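Local coordinates for ABC transporter binding protein AcbH (Actinoplanes, PDB 3OO8) that serves as the extracellular solute receptor of an ABC transporter and selectively binds beta-D-galactopyranose, at residues Ile30-Tyr36 and Asp83-Thr87; Phe182-Trp188 and Ala240-Gln246; Ala325-Ala329 and Gly340-Leu345. The protein carries 2 engineered substitutions. All blocks are in the same frame, centred on the assembly; numbering follows the deposited sequence.

Following the chain from the N terminus, the three contacts come in series: each closes before the next opens, so none nests in or crosses another. Contact 1 joins strands 30-34 and 85-89, closing a mostly helical loop that includes strand 60-64. Contact 2 closes a loop of 51 intervening residues, with much helix and no strand, and ties the turn after strand 178-181 to the start of helix 245-253. Contact 3 closes a short loop, ten residues separating its segments, and ties helix 325-332 to the loop after strand 339-340. Contacts 1 and 3 have centres 21 Å apart; contact 2 lies 34 Å, centre to centre, from each of them.

Contact 1: Ile30-Tyr36 and Asp83-Thr87; sequences ITFGSNY and DSLAT
The carbonyl oxygen of G33 is gripped by T87 and A86 together. T87 N donates to G33 O at 2.9 Å, and T87 OG1 adds a weak bond to the same oxygen. A CA-H...O contact from A86 CA to G33 O, at 3.2 Å, completes the set. The T87 hydroxyl lies between its own backbone N and carbonyl carbon (chi1 50°), a placement that also lets T87 OG1 accept from N35 N at 3.0 Å. One hydroxyl thus secures the chain just past the end of strand 30-34.

The ladder continues where G33 N meets L85 O at 2.9 Å. At its start, S84 OG accepts from T31 N at 3.2 Å, is also hydrogen-bonded to K310 O, and receives a bond from a water that touches T31 OG1. Without a side chain at G33, D83 OD2 can approach G33 CA to 3.2 Å; the carboxylate itself is held by Y77 and N63.

On the other side of the sheet, L85 CB sits 3.6 Å from the centroid of the F32 ring, only 9° off its normal, a CH-pi contact over the face. F45 meets F32 edge-to-face. Farther along, T87 CG2 lies 3.8 Å from Y36 CE2, while the Y36 hydroxyl bonds to that of Y138. N35 ND2 bonds to Q71 OE1, and Q71 contacts beta-D-galactose in another structure of this protein, which places this end of the pair beside the sugar site.

With strand 60-64 running parallel on the other flank of strand 30-34 and helices 39-56 and 67-79 making the connections, the pairing belongs to the beta-alpha-beta core of one lobe in the class 2 solute-binding-protein fold.

Contact 2: Phe182-Trp188 and Ala240-Gln246; sequences FADKDGW and ANGRTWQ. With SO4 (sulfate ion), chain C.
Two amides converge on A240 O: D184 N, from 182-188, at 2.8 Å, and R243 N, which arrives from within its own turn, on the opposite face of the carbonyl plane. Beside this pair, K185 N donates to R243 O at 3.0 Å. The methyl of A183 tucks under the same backbone, with CB 3.3 Å from T244 O.

The R243 side chain reaches back to 182-188. Its bend at chi3 (-58°) turns the guanidinium so that NH1 meets F182 O at 2.9 Å, approaching F182 O from almost directly beyond its C=O bond (C=O...N 178°) and close to the guanidinium plane. Its other edge holds a sulfate, probably from the crystallisation liquor: NE donates to O3 at 2.9 Å and NH2 to O2 at 2.8 Å. K238 O is a further acceptor for NH2.

At the far end, D186 OD2 accepts from W245 N at 3.0 Å, and a water bridges D186 OD2 to R243 O. W188 and W245 then meet obliquely, planes 59° apart, with W188 CZ2 lying 3.6 Å from W245 CD1.

In the outer shell, a type I turn from D184 to G187 presents D186, and D184 OD1 is held by A190 N. W188 also lies near W142 and Q266, both galactose-binding residues. T244, whose OG1 bonds to D247 N, is the N-cap of helix 245-253, so the arrangement is a capped helix start flanking the sugar site.

Contact 3: Ala325-Ala329 and Gly340-Leu345; sequences AEAEA and GLANGL
A342 and L345, the ends of a type II beta turn closed by L345 N to A342 O at 3.2 Å, both face the start of helix 325-332, with G344 taking the positive phi of the turn's third position. The side chain of E328 crosses from the helix to the loop and makes the polar link. Its chain is extended beyond CG (chi2 174°), which carries the carboxylate to the loop backbone, where OE1 accepts from A342 N at 2.9 Å through its syn lone pair, with an N-H...O angle of 161°. The same oxygen rests 3.1 Å from G340 CA, an approach eased by the lack of a side chain there. The E328 carboxylate is buried, and this amide bond would be expected to offset part of the cost.

Apolar groups flank the bond. L345 CD2 packs against E328 CB at 3.8 Å and lies 3.5 Å from E328 OE1, with CG of L345 anti to the L345 backbone N (chi1 170°). A325 CB faces A342 CB at 4.0 Å, and L345 CD1 extends to A329 CB, 4.3 Å away. With an alanine here instead of E328, A342 N would probably lose its acceptor, and a gap is likely to open beside A342 CB and L345 CD2.

Around them, E328 also touches F117 in a loop and L137 on strand 134-147, and L341 reaches P136 and N139. The contact thus packs helix 325-332 against the loop leaving strand 339-340, itself paired antiparallel with strand 134-147.

Contact 1: Ile30-Tyr36 and Asp83-Thr87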
# COMPACT_ATOMS: atom_id res chain seq x y z
N ILE A 30 19.51 -19.65 -12.08
CA ILE A 30 19.13 -18.26 -12.35
C ILE A 30 19.78 -17.29 -11.37
O ILE A 30 20.20 -17.69 -10.30
CB ILE A 30 17.59 -18.08 -12.35
CG1 ILE A 30 17.00 -18.27 -10.95
CG2 ILE A 30 16.94 -19.03 -13.34
CD1 ILE A 30 15.59 -17.63 -10.75
N THR A 31 19.86 -16.02 -11.74
CA THR A 31 20.22 -14.99 -10.79
C THR A 31 18.97 -14.21 -10.39
O THR A 31 18.00 -14.14 -11.15
CB THR A 31 21.29 -14.04 -11.35
OG1 THR A 31 20.85 -13.52 -12.62
CG2 THR A 31 22.61 -14.81 -11.52
N PHE A 32 19.01 -13.62 -9.21
CA PHE A 32 17.84 -12.94 -8.67
C PHE A 32 18.28 -11.60 -8.10
O PHE A 32 19.06 -11.56 -7.15
CB PHE A 32 17.19 -13.77 -7.55
CG PHE A 32 15.70 -13.64 -7.50
CD1 PHE A 32 14.91 -14.77 -7.48
CD2 PHE A 32 15.10 -12.38 -7.44
CE1 PHE A 32 13.52 -14.66 -7.45
CE2 PHE A 32 13.70 -12.27 -7.39
CZ PHE A 32 12.92 -13.43 -7.42
N GLY A 33 17.78 -10.52 -8.67
CA GLY A 33 18.09 -9.19 -8.16
C GLY A 33 17.17 -8.90 -7.01
O GLY A 33 15.94 -8.90 -7.19
N SER A 34 17.74 -8.67 -5.83
CA SER A 34 16.95 -8.47 -4.64
C SER A 34 17.23 -7.19 -3.87
O SER A 34 18.37 -6.89 -3.54
CB SER A 34 17.14 -9.68 -3.70
OG SER A 34 16.51 -9.45 -2.44
N ASN A 35 16.17 -6.45 -3.58
CA ASN A 35 16.23 -5.25 -2.75
C ASN A 35 15.97 -5.57 -1.28
O ASN A 35 15.80 -4.67 -0.45
CB ASN A 35 15.26 -4.19 -3.31
CG ASN A 35 13.79 -4.62 -3.19
OD1 ASN A 35 13.50 -5.61 -2.53
ND2 ASN A 35 12.87 -3.85 -3.78
N TYR A 36 15.95 -6.85 -0.90
CA TYR A 36 15.77 -7.19 0.51
C TYR A 36 17.13 -7.12 1.21
O TYR A 36 17.81 -8.12 1.38
CB TYR A 36 15.14 -8.58 0.71
CG TYR A 36 13.70 -8.71 0.24
CD1 TYR A 36 12.71 -7.91 0.77
CD2 TYR A 36 13.35 -9.66 -0.73
CE1 TYR A 36 11.41 -8.03 0.37
CE2 TYR A 36 12.02 -9.80 -1.15
CZ TYR A 36 11.07 -8.97 -0.60
OH TYR A 36 9.75 -9.06 -0.97
N ASP A 83 19.35 -9.26 -13.72
CA ASP A 83 19.25 -10.65 -13.28
C ASP A 83 18.03 -11.30 -13.94
O ASP A 83 17.22 -10.62 -14.57
CB ASP A 83 19.13 -10.68 -11.76
CG ASP A 83 20.31 -10.03 -11.09
OD1 ASP A 83 21.39 -10.66 -11.07
OD2 ASP A 83 20.16 -8.89 -10.61
N SER A 84 17.88 -12.61 -13.73
CA SER A 84 16.84 -13.39 -14.39
C SER A 84 15.44 -13.01 -13.93
O SER A 84 14.44 -13.14 -14.66
CB SER A 84 17.03 -14.88 -14.06
OG SER A 84 18.32 -15.35 -14.45
N LEU A 85 15.39 -12.67 -12.64
CA LEU A 85 14.20 -12.22 -11.93
C LEU A 85 14.62 -11.08 -11.04
O LEU A 85 15.79 -10.95 -10.71
CB LEU A 85 13.68 -13.34 -11.00
CG LEU A 85 13.05 -14.50 -11.78
CD1 LEU A 85 12.55 -15.62 -10.87
CD2 LEU A 85 11.88 -13.95 -12.63
N ALA A 86 13.67 -10.24 -10.65
CA ALA A 86 13.95 -9.18 -9.69
C ALA A 86 12.78 -8.82 -8.77
O ALA A 86 11.63 -9.01 -9.09
CB ALA A 86 14.46 -7.91 -10.43
N THR A 87 13.10 -8.33 -7.60
CA THR A 87 12.10 -7.80 -6.72
C THR A 87 11.55 -6.47 -7.21
O THR A 87 12.31 -5.58 -7.60
CB THR A 87 12.75 -7.47 -5.38
OG1 THR A 87 13.94 -6.68 -5.58
CG2 THR A 87 13.11 -8.77 -4.64
O HOH W 1 21.52 -14.78 -14.99

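Contact 2: Phe182-Trp188 and Ala240-Gln246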
# COMPACT_ATOMS: atom_id res chain seq x y z
N PHE A 182 -3.21 12.38 14.54
CA PHE A 182 -2.84 12.78 13.19
C PHE A 182 -1.46 13.45 13.20
O PHE A 182 -1.17 14.29 14.05
CB PHE A 182 -3.91 13.71 12.63
CG PHE A 182 -3.76 14.00 11.15
CD1 PHE A 182 -3.68 12.96 10.24
CD2 PHE A 182 -3.72 15.31 10.69
CE1 PHE A 182 -3.55 13.22 8.91
CE2 PHE A 182 -3.58 15.60 9.33
CZ PHE A 182 -3.50 14.53 8.44
N ALA A 183 -0.64 13.09 12.22
CA ALA A 183 0.74 13.53 12.13
C ALA A 183 1.16 13.64 10.67
O ALA A 183 0.74 12.82 9.82
CB ALA A 183 1.63 12.55 12.85
N ASP A 184 1.95 14.66 10.35
CA ASP A 184 2.42 14.81 8.98
C ASP A 184 3.79 15.48 8.84
O ASP A 184 4.17 15.90 7.76
CB ASP A 184 1.41 15.57 8.14
CG ASP A 184 1.57 15.31 6.65
OD1 ASP A 184 1.87 14.15 6.27
OD2 ASP A 184 1.37 16.26 5.85
N LYS A 185 4.53 15.58 9.94
CA LYS A 185 5.89 16.08 9.81
C LYS A 185 6.69 15.24 8.80
O LYS A 185 7.56 15.77 8.11
CB LYS A 185 6.57 16.10 11.18
CG LYS A 185 7.95 16.79 11.15
CD LYS A 185 8.44 17.03 12.58
CE LYS A 185 9.59 18.04 12.61
NZ LYS A 185 10.81 17.46 12.00
N ASP A 186 6.40 13.94 8.72
CA ASP A 186 7.07 13.01 7.83
C ASP A 186 6.67 13.13 6.36
O ASP A 186 7.31 12.55 5.48
CB ASP A 186 6.83 11.57 8.31
CG ASP A 186 7.33 11.34 9.73
OD1 ASP A 186 8.53 11.54 9.99
OD2 ASP A 186 6.51 10.95 10.58
N GLY A 187 5.62 13.91 6.10
CA GLY A 187 5.23 14.30 4.74
C GLY A 187 4.34 13.27 4.08
O GLY A 187 3.26 13.60 3.57
N TRP A 188 4.76 12.02 4.12
CA TRP A 188 3.99 10.98 3.44
C TRP A 188 2.70 10.51 4.18
O TRP A 188 1.75 10.12 3.51
CB TRP A 188 4.86 9.77 3.06
CG TRP A 188 5.54 9.18 4.27
CD1 TRP A 188 6.81 9.46 4.73
CD2 TRP A 188 4.99 8.20 5.16
NE1 TRP A 188 7.06 8.75 5.89
CE2 TRP A 188 5.97 7.96 6.16
CE3 TRP A 188 3.76 7.53 5.23
CZ2 TRP A 188 5.76 7.05 7.20
CZ3 TRP A 188 3.55 6.61 6.28
CH2 TRP A 188 4.55 6.41 7.26
N ALA A 240 -0.47 18.92 13.63
CA ALA A 240 -0.06 17.75 12.86
C ALA A 240 1.23 17.89 12.06
O ALA A 240 2.01 16.94 11.98
CB ALA A 240 -1.21 17.26 11.96
N ASN A 241 1.44 19.06 11.45
CA ASN A 241 2.62 19.26 10.62
C ASN A 241 3.93 19.21 11.39
O ASN A 241 4.98 19.02 10.81
CB ASN A 241 2.53 20.52 9.74
CG ASN A 241 1.60 20.34 8.54
OD1 ASN A 241 1.03 21.30 8.01
ND2 ASN A 241 1.42 19.08 8.11
N GLY A 242 3.84 19.38 12.71
CA GLY A 242 5.01 19.30 13.57
C GLY A 242 5.18 17.96 14.27
O GLY A 242 6.14 17.76 15.02
N ARG A 243 4.29 17.01 13.98
CA ARG A 243 4.25 15.74 14.71
C ARG A 243 4.74 14.55 13.89
O ARG A 243 4.37 14.42 12.71
CB ARG A 243 2.81 15.46 15.21
CG ARG A 243 2.65 14.20 16.10
CD ARG A 243 1.28 14.06 16.78
NE ARG A 243 1.02 15.24 17.61
CZ ARG A 243 0.22 16.25 17.27
NH1 ARG A 243 -0.48 16.21 16.14
NH2 ARG A 243 0.10 17.30 18.09
N THR A 244 5.54 13.68 14.51
CA THR A 244 5.96 12.44 13.83
C THR A 244 4.82 11.42 13.94
O THR A 244 4.00 11.46 14.86
CB THR A 244 7.20 11.77 14.46
OG1 THR A 244 6.92 11.41 15.82
CG2 THR A 244 8.44 12.69 14.37
N TRP A 245 4.78 10.50 12.98
CA TRP A 245 3.70 9.53 13.03
C TRP A 245 3.79 8.66 14.29
O TRP A 245 2.77 8.31 14.87
CB TRP A 245 3.56 8.73 11.70
CG TRP A 245 4.58 7.63 11.50
CD1 TRP A 245 5.71 7.69 10.72
CD2 TRP A 245 4.62 6.36 12.15
NE1 TRP A 245 6.43 6.51 10.83
CE2 TRP A 245 5.76 5.68 11.69
CE3 TRP A 245 3.78 5.71 13.07
CZ2 TRP A 245 6.10 4.40 12.14
CZ3 TRP A 245 4.12 4.44 13.51
CH2 TRP A 245 5.27 3.80 13.04
N GLN A 246 5.01 8.34 14.74
CA GLN A 246 5.15 7.56 15.96
C GLN A 246 4.52 8.28 17.17
O GLN A 246 3.92 7.64 18.04
CB GLN A 246 6.62 7.22 16.22
CG GLN A 246 7.29 6.37 15.13
CD GLN A 246 7.93 7.18 14.01
OE1 GLN A 246 7.57 8.32 13.75
NE2 GLN A 246 8.86 6.53 13.29
S SO4 C . 2.58 16.19 20.80
O1 SO4 C . 3.91 16.46 21.32
O2 SO4 C . 2.15 17.31 19.98
O3 SO4 C . 2.65 14.97 20.01
O4 SO4 C . 1.61 16.04 21.88
O HOH W 2 4.28 12.62 10.34
O HOH W 3 9.26 9.54 12.13

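Contact 3: Ala325-Ala329 and Gly340-Leu345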
# COMPACT_ATOMS: atom_id res chain seq x y z
N ALA A 325 0.51 -20.30 -2.05
CA ALA A 325 0.32 -20.07 -0.61
C ALA A 325 1.53 -20.55 0.17
O ALA A 325 1.91 -19.91 1.17
CB ALA A 325 -0.94 -20.79 -0.12
N GLU A 326 2.13 -21.66 -0.23
CA GLU A 326 3.25 -22.17 0.56
C GLU A 326 4.41 -21.19 0.56
O GLU A 326 5.04 -20.97 1.60
CB GLU A 326 3.72 -23.53 0.04
CG GLU A 326 2.73 -24.65 0.34
CD GLU A 326 1.56 -24.74 -0.65
OE1 GLU A 326 1.39 -23.89 -1.57
OE2 GLU A 326 0.78 -25.71 -0.47
N ALA A 327 4.67 -20.58 -0.59
CA ALA A 327 5.79 -19.65 -0.71
C ALA A 327 5.49 -18.44 0.18
O ALA A 327 6.37 -17.93 0.87
CB ALA A 327 6.03 -19.23 -2.14
N GLU A 328 4.25 -17.95 0.13
CA GLU A 328 3.92 -16.79 0.96
C GLU A 328 4.05 -17.10 2.42
O GLU A 328 4.59 -16.28 3.18
CB GLU A 328 2.50 -16.28 0.64
CG GLU A 328 2.33 -15.90 -0.83
CD GLU A 328 0.89 -15.55 -1.20
OE1 GLU A 328 0.02 -15.55 -0.32
OE2 GLU A 328 0.61 -15.27 -2.39
N ALA A 329 3.54 -18.26 2.85
CA ALA A 329 3.62 -18.58 4.28
C ALA A 329 5.07 -18.71 4.75
O ALA A 329 5.40 -18.22 5.83
CB ALA A 329 2.86 -19.85 4.60
N GLY A 340 -0.02 -12.53 2.95
CA GLY A 340 -0.11 -13.12 1.60
C GLY A 340 -1.41 -12.80 0.87
O GLY A 340 -2.47 -12.64 1.50
N LEU A 341 -1.34 -12.79 -0.46
CA LEU A 341 -2.53 -12.55 -1.29
C LEU A 341 -3.23 -13.83 -1.73
O LEU A 341 -4.35 -13.77 -2.26
CB LEU A 341 -2.21 -11.75 -2.57
CG LEU A 341 -1.97 -10.25 -2.39
CD1 LEU A 341 -0.61 -9.96 -1.75
CD2 LEU A 341 -2.09 -9.57 -3.77
N ALA A 342 -2.61 -14.97 -1.46
CA ALA A 342 -3.21 -16.23 -1.92
C ALA A 342 -4.58 -16.48 -1.28
O ALA A 342 -4.78 -16.28 -0.07
CB ALA A 342 -2.26 -17.38 -1.63
N ASN A 343 -5.55 -16.90 -2.09
CA ASN A 343 -6.90 -17.15 -1.55
C ASN A 343 -6.89 -18.19 -0.42
O ASN A 343 -6.30 -19.26 -0.57
CB ASN A 343 -7.85 -17.67 -2.63
CG ASN A 343 -8.27 -16.60 -3.61
OD1 ASN A 343 -8.27 -15.41 -3.30
ND2 ASN A 343 -8.63 -17.03 -4.82
N GLY A 344 -7.53 -17.87 0.70
CA GLY A 344 -7.68 -18.81 1.80
C GLY A 344 -6.42 -19.04 2.62
O GLY A 344 -6.36 -19.96 3.46
N LEU A 345 -5.41 -18.22 2.41
CA LEU A 345 -4.21 -18.41 3.21
C LEU A 345 -4.29 -17.68 4.54
O LEU A 345 -4.38 -16.46 4.58
CB LEU A 345 -2.96 -18.00 2.42
CG LEU A 345 -1.73 -17.96 3.32
CD1 LEU A 345 -1.38 -19.33 3.92
CD2 LEU A 345 -0.53 -17.38 2.57